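Local structure of probable branched-chain-amino-acid aminotransferase (Thermotoga maritima MSB8, 3CSW) at residues V13-R18 against D25-D30; I98-F103 against G107-V112. The protein probably catalyses the reversible, pyridoxal-phosphate-dependent transfer of the amino group of leucine, isoleucine or valine to 2-oxoglutarate. One frame throughout, in Å; residues are numbered along the deposited sequence.

Contact 1: residues V13-R18 against D25-D30; sequences VLIWWR and DEISLD
Trp-17 meets Ile-27 and Leu-29 through its indole, which bridges two strands whose axes lie 10.0 Å apart, too far for backbone pairing. The apolar contacts come first: Ile-27 CD1 sits over one face of the Trp-17 indole in a CH-pi contact, 4.1 Å from the centroid of the five-membered ring, while Leu-29 CB meets the ring edge at Trp-17 CZ2. CG of Trp-17 stands opposite the backbone N (chi1 -180°), and this carries the ring across to strand 26-30. Ile-15 adds a looser methyl contact, its CD1 4.5 Å from Ile-27 CD1.

The polar contacts are few. Trp-17 NE1 gives a long, weak but nearly straight hydrogen bond, 3.4 Å to Ser-28 O, which lies in the indole plane. The same carbonyl oxygen lies over a face of the Arg-18 guanidinium, and a water accepts from both Arg-18 NH1 and Asp-30 N. Arginine suits this exposed border, its CG resting over the rim of the opposite indole face. A leucine at Trp-17 would probably leave a gap beside Ile-27 and Leu-29 and deprive Ser-28 O of its indole N-H.

Strand 26-30 pairs antiparallel with its counterpart in a second subunit, an arrangement typical of a sheet continued across a subunit interface.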
loop_
_atom_site.group_PDB
_atom_site.type_symbol
_atom_site.label_atom_id
_atom_site.label_comp_id
_atom_site.label_asym_id
_atom_site.label_seq_id
_atom_site.Cartn_x
_atom_site.Cartn_y
_atom_site.Cartn_z
ATOM N N VAL A 13 -23.505 -8.422 37.665
ATOM C CA VAL A 13 -22.262 -8.851 36.990
ATOM C C VAL A 13 -21.323 -9.684 37.899
ATOM O O VAL A 13 -20.871 -9.199 38.932
ATOM C CB VAL A 13 -21.514 -7.603 36.459
ATOM C CG1 VAL A 13 -20.224 -7.982 35.706
ATOM C CG2 VAL A 13 -22.455 -6.791 35.563
ATOM N N LEU A 14 -21.045 -10.929 37.499
ATOM C CA LEU A 14 -20.172 -11.868 38.236
ATOM C C LEU A 14 -18.810 -11.986 37.550
ATOM O O LEU A 14 -18.731 -11.922 36.336
ATOM C CB LEU A 14 -20.817 -13.260 38.250
ATOM C CG LEU A 14 -20.117 -14.437 38.954
ATOM C CD1 LEU A 14 -20.223 -14.293 40.467
ATOM C CD2 LEU A 14 -20.705 -15.768 38.509
ATOM N N ILE A 15 -17.741 -12.145 38.324
ATOM C CA ILE A 15 -16.415 -12.366 37.758
ATOM C C ILE A 15 -15.755 -13.572 38.425
ATOM O O ILE A 15 -16.054 -13.913 39.571
ATOM C CB ILE A 15 -15.470 -11.101 37.835
ATOM C CG1 ILE A 15 -14.999 -10.821 39.261
ATOM C CG2 ILE A 15 -16.151 -9.881 37.254
ATOM C CD1 ILE A 15 -13.944 -9.725 39.366
ATOM N N TRP A 16 -14.902 -14.249 37.667
ATOM C CA TRP A 16 -14.044 -15.288 38.203
ATOM C C TRP A 16 -12.627 -14.749 38.053
ATOM O O TRP A 16 -12.188 -14.403 36.952
ATOM C CB TRP A 16 -14.218 -16.601 37.456
ATOM C CG TRP A 16 -13.537 -17.747 38.115
ATOM C CD1 TRP A 16 -14.078 -18.621 39.027
ATOM C CD2 TRP A 16 -12.187 -18.150 37.930
ATOM N NE1 TRP A 16 -13.138 -19.553 39.408
ATOM C CE2 TRP A 16 -11.970 -19.283 38.743
ATOM C CE3 TRP A 16 -11.136 -17.673 37.140
ATOM C CZ2 TRP A 16 -10.746 -19.944 38.786
ATOM C CZ3 TRP A 16 -9.906 -18.332 37.197
ATOM C CH2 TRP A 16 -9.727 -19.449 38.012
ATOM N N TRP A 17 -11.927 -14.663 39.171
ATOM C CA TRP A 17 -10.620 -14.031 39.223
ATOM C C TRP A 17 -9.822 -14.660 40.358
ATOM O O TRP A 17 -10.319 -14.785 41.473
ATOM C CB TRP A 17 -10.817 -12.523 39.438
ATOM C CG TRP A 17 -9.569 -11.682 39.515
ATOM C CD1 TRP A 17 -9.231 -10.813 40.516
ATOM C CD2 TRP A 17 -8.509 -11.615 38.553
ATOM N NE1 TRP A 17 -8.031 -10.216 40.236
ATOM C CE2 TRP A 17 -7.567 -10.685 39.035
ATOM C CE3 TRP A 17 -8.266 -12.247 37.328
ATOM C CZ2 TRP A 17 -6.400 -10.372 38.336
ATOM C CZ3 TRP A 17 -7.099 -11.935 36.635
ATOM C CH2 TRP A 17 -6.185 -11.008 37.142
ATOM N N ARG A 18 -8.605 -15.094 40.045
ATOM C CA ARG A 18 -7.703 -15.693 41.020
ATOM C C ARG A 18 -8.395 -16.780 41.854
ATOM O O ARG A 18 -8.444 -16.712 43.086
ATOM C CB ARG A 18 -7.080 -14.601 41.909
ATOM C CG ARG A 18 -6.485 -13.426 41.111
ATOM C CD ARG A 18 -5.379 -12.639 41.852
ATOM N NE ARG A 18 -5.808 -12.073 43.140
ATOM C CZ ARG A 18 -5.238 -11.030 43.752
ATOM N NH1 ARG A 18 -4.205 -10.382 43.211
ATOM N NH2 ARG A 18 -5.722 -10.614 44.918
ATOM N N ASP A 25 -17.763 -5.244 41.521
ATOM C CA ASP A 25 -17.794 -3.871 41.991
ATOM C C ASP A 25 -16.365 -3.327 41.946
ATOM O O ASP A 25 -16.082 -2.329 41.287
ATOM C CB ASP A 25 -18.366 -3.818 43.418
ATOM C CG ASP A 25 -19.222 -2.577 43.669
ATOM O OD1 ASP A 25 -18.881 -1.787 44.586
ATOM O OD2 ASP A 25 -20.236 -2.397 42.949
ATOM N N GLU A 26 -15.476 -4.022 42.648
ATOM C CA GLU A 26 -14.068 -3.666 42.744
ATOM C C GLU A 26 -13.239 -4.840 42.258
ATOM O O GLU A 26 -13.700 -5.987 42.289
ATOM C CB GLU A 26 -13.686 -3.392 44.206
ATOM C CG GLU A 26 -14.480 -2.282 44.894
ATOM C CD GLU A 26 -14.111 -0.893 44.394
ATOM O OE1 GLU A 26 -12.898 -0.576 44.347
ATOM O OE2 GLU A 26 -15.038 -0.113 44.066
ATOM N N ILE A 27 -12.018 -4.552 41.813
ATOM C CA ILE A 27 -11.052 -5.600 41.487
ATOM C C ILE A 27 -9.722 -5.243 42.148
ATOM O O ILE A 27 -9.299 -4.088 42.115
ATOM C CB ILE A 27 -10.908 -5.830 39.948
ATOM C CG1 ILE A 27 -10.215 -7.171 39.653
ATOM C CG2 ILE A 27 -10.192 -4.654 39.277
ATOM C CD1 ILE A 27 -10.196 -7.541 38.181
ATOM N N SER A 28 -9.108 -6.237 42.791
ATOM C CA SER A 28 -7.801 -6.088 43.429
ATOM C C SER A 28 -6.773 -6.861 42.640
ATOM O O SER A 28 -6.845 -8.089 42.541
ATOM C CB SER A 28 -7.815 -6.615 44.862
ATOM O OG SER A 28 -8.341 -5.648 45.737
ATOM N N LEU A 29 -5.808 -6.141 42.085
ATOM C CA LEU A 29 -4.753 -6.786 41.325
ATOM C C LEU A 29 -3.400 -6.163 41.632
ATOM O O LEU A 29 -3.320 -5.040 42.116
ATOM C CB LEU A 29 -5.075 -6.762 39.823
ATOM C CG LEU A 29 -5.174 -5.445 39.053
ATOM C CD1 LEU A 29 -5.373 -5.779 37.590
ATOM C CD2 LEU A 29 -6.291 -4.558 39.551
ATOM N N ASP A 30 -2.343 -6.932 41.396
ATOM C CA ASP A 30 -0.982 -6.442 41.548
ATOM C C ASP A 30 -0.808 -5.253 40.598
ATOM O O ASP A 30 -1.232 -5.314 39.446
ATOM C CB ASP A 30 0.006 -7.561 41.201
ATOM C CG ASP A 30 1.449 -7.226 41.576
ATOM O OD1 ASP A 30 1.826 -6.033 41.691
ATOM O OD2 ASP A 30 2.224 -8.187 41.756
HETATM O O HOH W 1 -3.084 -9.902 40.242
#

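Contact 2: residues I98-F103 against G107-V112; sequences IKVYLF and GEVLFV
Val-100 and Phe-111 pack side by side on the tightly filled face of this antiparallel pair. Val-100 CG1 lies over the phenyl face of Phe-111, 4.2 Å from the ring centroid, in a CH-pi contact, and CG2 meets Phe-111 CD2. Because CG1 stands opposite the backbone N (chi1 -173°), Val-100 CG1 also reaches Val-109 CG1 at 3.6 Å. Leu-102 extends the row, its CD1 packing against Val-109 CG2. Beta-branched valines suit extended strands, and the large phenyl of Phe-111 reaches helix 78-89, which packs against this face with Phe-81, Val-84 and Leu-85.

The backbone forms a beta hairpin, strands 96-102 and 109-115, within the antiparallel sheet of the class-IV aminotransferase fold. Lys-99 with Val-112 and Tyr-101 with Leu-110 are hydrogen-bonded pairs, each closed by two bonds; Tyr-101 N to Leu-110 O measures 2.9 Å. Toward the turn, Phe-103 N bonds to Glu-108 O and Gly-107 N to Phe-103 O, the latter less straight at 143°. Gly-107 has a positive phi of 78°, which glycine adopts readily.

On the other face the contacts are slightly longer. Tyr-101 CD2 touches Leu-110 CD2 at 3.9 Å, and Val-112 CG2 approaches the tyrosine ring at its edge, in plane. Phe-103 likewise presents its edge, CE2, to Leu-110 CB. This face turns to the second subunit, whose Phe-31, Phe-34 and Leu-38 pack on it and whose Glu-35 hydrogen-bonds with Tyr-101 OH and forms a salt bridge with Lys-99 NZ. A long lysine and a phenol suit this face, since their polar ends reach Glu-35 of the second subunit. The looser margin is marked by the partly exposed Lys-99 and Glu-108, the latter with its carboxylate turned off from strand 96-102.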
loop_
_atom_site.group_PDB
_atom_site.type_symbol
_atom_site.label_atom_id
_atom_site.label_comp_id
_atom_site.label_asym_id
_atom_site.label_seq_id
_atom_site.Cartn_x
_atom_site.Cartn_y
_atom_site.Cartn_z
ATOM N N ILE A 98 -20.355 -13.713 28.074
ATOM C CA ILE A 98 -19.154 -14.040 28.849
ATOM C C ILE A 98 -17.928 -13.501 28.112
ATOM O O ILE A 98 -17.751 -13.802 26.944
ATOM C CB ILE A 98 -18.975 -15.581 29.024
ATOM C CG1 ILE A 98 -20.270 -16.262 29.528
ATOM C CG2 ILE A 98 -17.819 -15.857 29.964
ATOM C CD1 ILE A 98 -20.300 -17.778 29.341
ATOM N N LYS A 99 -17.106 -12.701 28.793
ATOM C CA LYS A 99 -15.840 -12.199 28.249
ATOM C C LYS A 99 -14.727 -12.896 29.004
ATOM O O LYS A 99 -14.804 -13.007 30.221
ATOM C CB LYS A 99 -15.690 -10.689 28.447
ATOM C CG LYS A 99 -16.777 -9.840 27.819
ATOM C CD LYS A 99 -16.778 -8.409 28.399
ATOM C CE LYS A 99 -18.219 -7.839 28.544
ATOM N NZ LYS A 99 -18.317 -6.770 29.589
ATOM N N VAL A 100 -13.710 -13.373 28.280
ATOM C CA VAL A 100 -12.556 -14.043 28.879
ATOM C C VAL A 100 -11.278 -13.300 28.479
ATOM O O VAL A 100 -10.993 -13.150 27.292
ATOM C CB VAL A 100 -12.448 -15.531 28.455
ATOM C CG1 VAL A 100 -11.325 -16.219 29.267
ATOM C CG2 VAL A 100 -13.787 -16.238 28.670
ATOM N N TYR A 101 -10.529 -12.824 29.476
ATOM C CA TYR A 101 -9.307 -12.077 29.240
ATOM C C TYR A 101 -8.103 -12.859 29.700
ATOM O O TYR A 101 -8.098 -13.384 30.813
ATOM C CB TYR A 101 -9.333 -10.762 30.003
ATOM C CG TYR A 101 -10.452 -9.807 29.627
ATOM C CD1 TYR A 101 -10.357 -8.990 28.518
ATOM C CD2 TYR A 101 -11.579 -9.677 30.433
ATOM C CE1 TYR A 101 -11.376 -8.087 28.201
ATOM C CE2 TYR A 101 -12.598 -8.796 30.123
ATOM C CZ TYR A 101 -12.489 -8.001 29.013
ATOM O OH TYR A 101 -13.499 -7.128 28.728
ATOM N N LEU A 102 -7.071 -12.908 28.867
ATOM C CA LEU A 102 -5.831 -13.564 29.229
ATOM C C LEU A 102 -4.756 -12.480 29.328
ATOM O O LEU A 102 -4.566 -11.692 28.398
ATOM C CB LEU A 102 -5.499 -14.631 28.193
ATOM C CG LEU A 102 -4.198 -15.416 28.352
ATOM C CD1 LEU A 102 -4.208 -16.265 29.627
ATOM C CD2 LEU A 102 -3.982 -16.269 27.101
ATOM N N PHE A 103 -4.077 -12.426 30.468
ATOM C CA PHE A 103 -3.151 -11.335 30.762
ATOM C C PHE A 103 -1.694 -11.643 30.480
ATOM O O PHE A 103 -1.235 -12.770 30.699
ATOM C CB PHE A 103 -3.334 -10.809 32.196
ATOM C CG PHE A 103 -4.625 -10.084 32.385
ATOM C CD1 PHE A 103 -4.793 -8.811 31.870
ATOM C CD2 PHE A 103 -5.694 -10.693 33.013
ATOM C CE1 PHE A 103 -5.997 -8.155 32.004
ATOM C CE2 PHE A 103 -6.893 -10.040 33.153
ATOM C CZ PHE A 103 -7.048 -8.770 32.644
ATOM N N GLY A 107 -0.173 -14.827 32.533
ATOM C CA GLY A 107 -1.056 -15.928 32.123
ATOM C C GLY A 107 -2.371 -16.011 32.909
ATOM O O GLY A 107 -3.172 -16.926 32.687
ATOM N N GLU A 108 -2.581 -15.057 33.824
ATOM C CA GLU A 108 -3.811 -14.905 34.616
ATOM C C GLU A 108 -5.031 -14.807 33.718
ATOM O O GLU A 108 -4.985 -14.108 32.712
ATOM C CB GLU A 108 -3.744 -13.586 35.403
ATOM C CG GLU A 108 -2.687 -13.512 36.516
ATOM C CD GLU A 108 -3.271 -13.693 37.907
ATOM O OE1 GLU A 108 -4.225 -14.489 38.059
ATOM O OE2 GLU A 108 -2.781 -13.030 38.849
ATOM N N VAL A 109 -6.127 -15.464 34.095
ATOM C CA VAL A 109 -7.382 -15.420 33.318
ATOM C C VAL A 109 -8.498 -14.737 34.127
ATOM O O VAL A 109 -8.622 -14.951 35.337
ATOM C CB VAL A 109 -7.827 -16.839 32.871
ATOM C CG1 VAL A 109 -9.121 -16.788 32.051
ATOM C CG2 VAL A 109 -6.725 -17.507 32.050
ATOM N N LEU A 110 -9.284 -13.895 33.459
ATOM C CA LEU A 110 -10.425 -13.229 34.084
ATOM C C LEU A 110 -11.666 -13.498 33.259
ATOM O O LEU A 110 -11.669 -13.241 32.057
ATOM C CB LEU A 110 -10.205 -11.719 34.174
ATOM C CG LEU A 110 -11.376 -10.804 34.568
ATOM C CD1 LEU A 110 -11.740 -11.002 36.014
ATOM C CD2 LEU A 110 -11.000 -9.352 34.298
ATOM N N PHE A 111 -12.717 -14.007 33.906
ATOM C CA PHE A 111 -14.003 -14.233 33.240
ATOM C C PHE A 111 -14.970 -13.185 33.761
ATOM O O PHE A 111 -14.960 -12.892 34.960
ATOM C CB PHE A 111 -14.574 -15.603 33.571
ATOM C CG PHE A 111 -13.734 -16.779 33.117
ATOM C CD1 PHE A 111 -12.579 -17.143 33.804
ATOM C CD2 PHE A 111 -14.164 -17.588 32.065
ATOM C CE1 PHE A 111 -11.838 -18.273 33.427
ATOM C CE2 PHE A 111 -13.428 -18.722 31.689
ATOM C CZ PHE A 111 -12.264 -19.056 32.365
ATOM N N VAL A 112 -15.786 -12.616 32.879
ATOM C CA VAL A 112 -16.807 -11.648 33.279
ATOM C C VAL A 112 -18.141 -12.176 32.752
ATOM O O VAL A 112 -18.287 -12.407 31.554
ATOM C CB VAL A 112 -16.535 -10.212 32.731
ATOM C CG1 VAL A 112 -17.526 -9.215 33.314
ATOM C CG2 VAL A 112 -15.117 -9.762 33.026
#

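In the fold
Contact 2 is the buried one, inside the main antiparallel sheet, while contact 1 lies at a partly buried margin farther from the chain's centre. They meet because strands 14-17 and 109-115 are neighbours in that sheet: Trp-16 N probably hydrogen-bonds to Phe-111 O at 3.0 Å, and Trp-17 CE3 packs on Val-109 O. Their chemistry follows from place. Residues 98-103 and 107-112 are joined by regular backbone bonds with apolar packing added, whereas 13-18 and 25-30 rely on side chains, one weak indole bond and a water. Both touch the second subunit, contact 1 by strand pairing as well as side-chain packing, contact 2 by side chains of one sheet face.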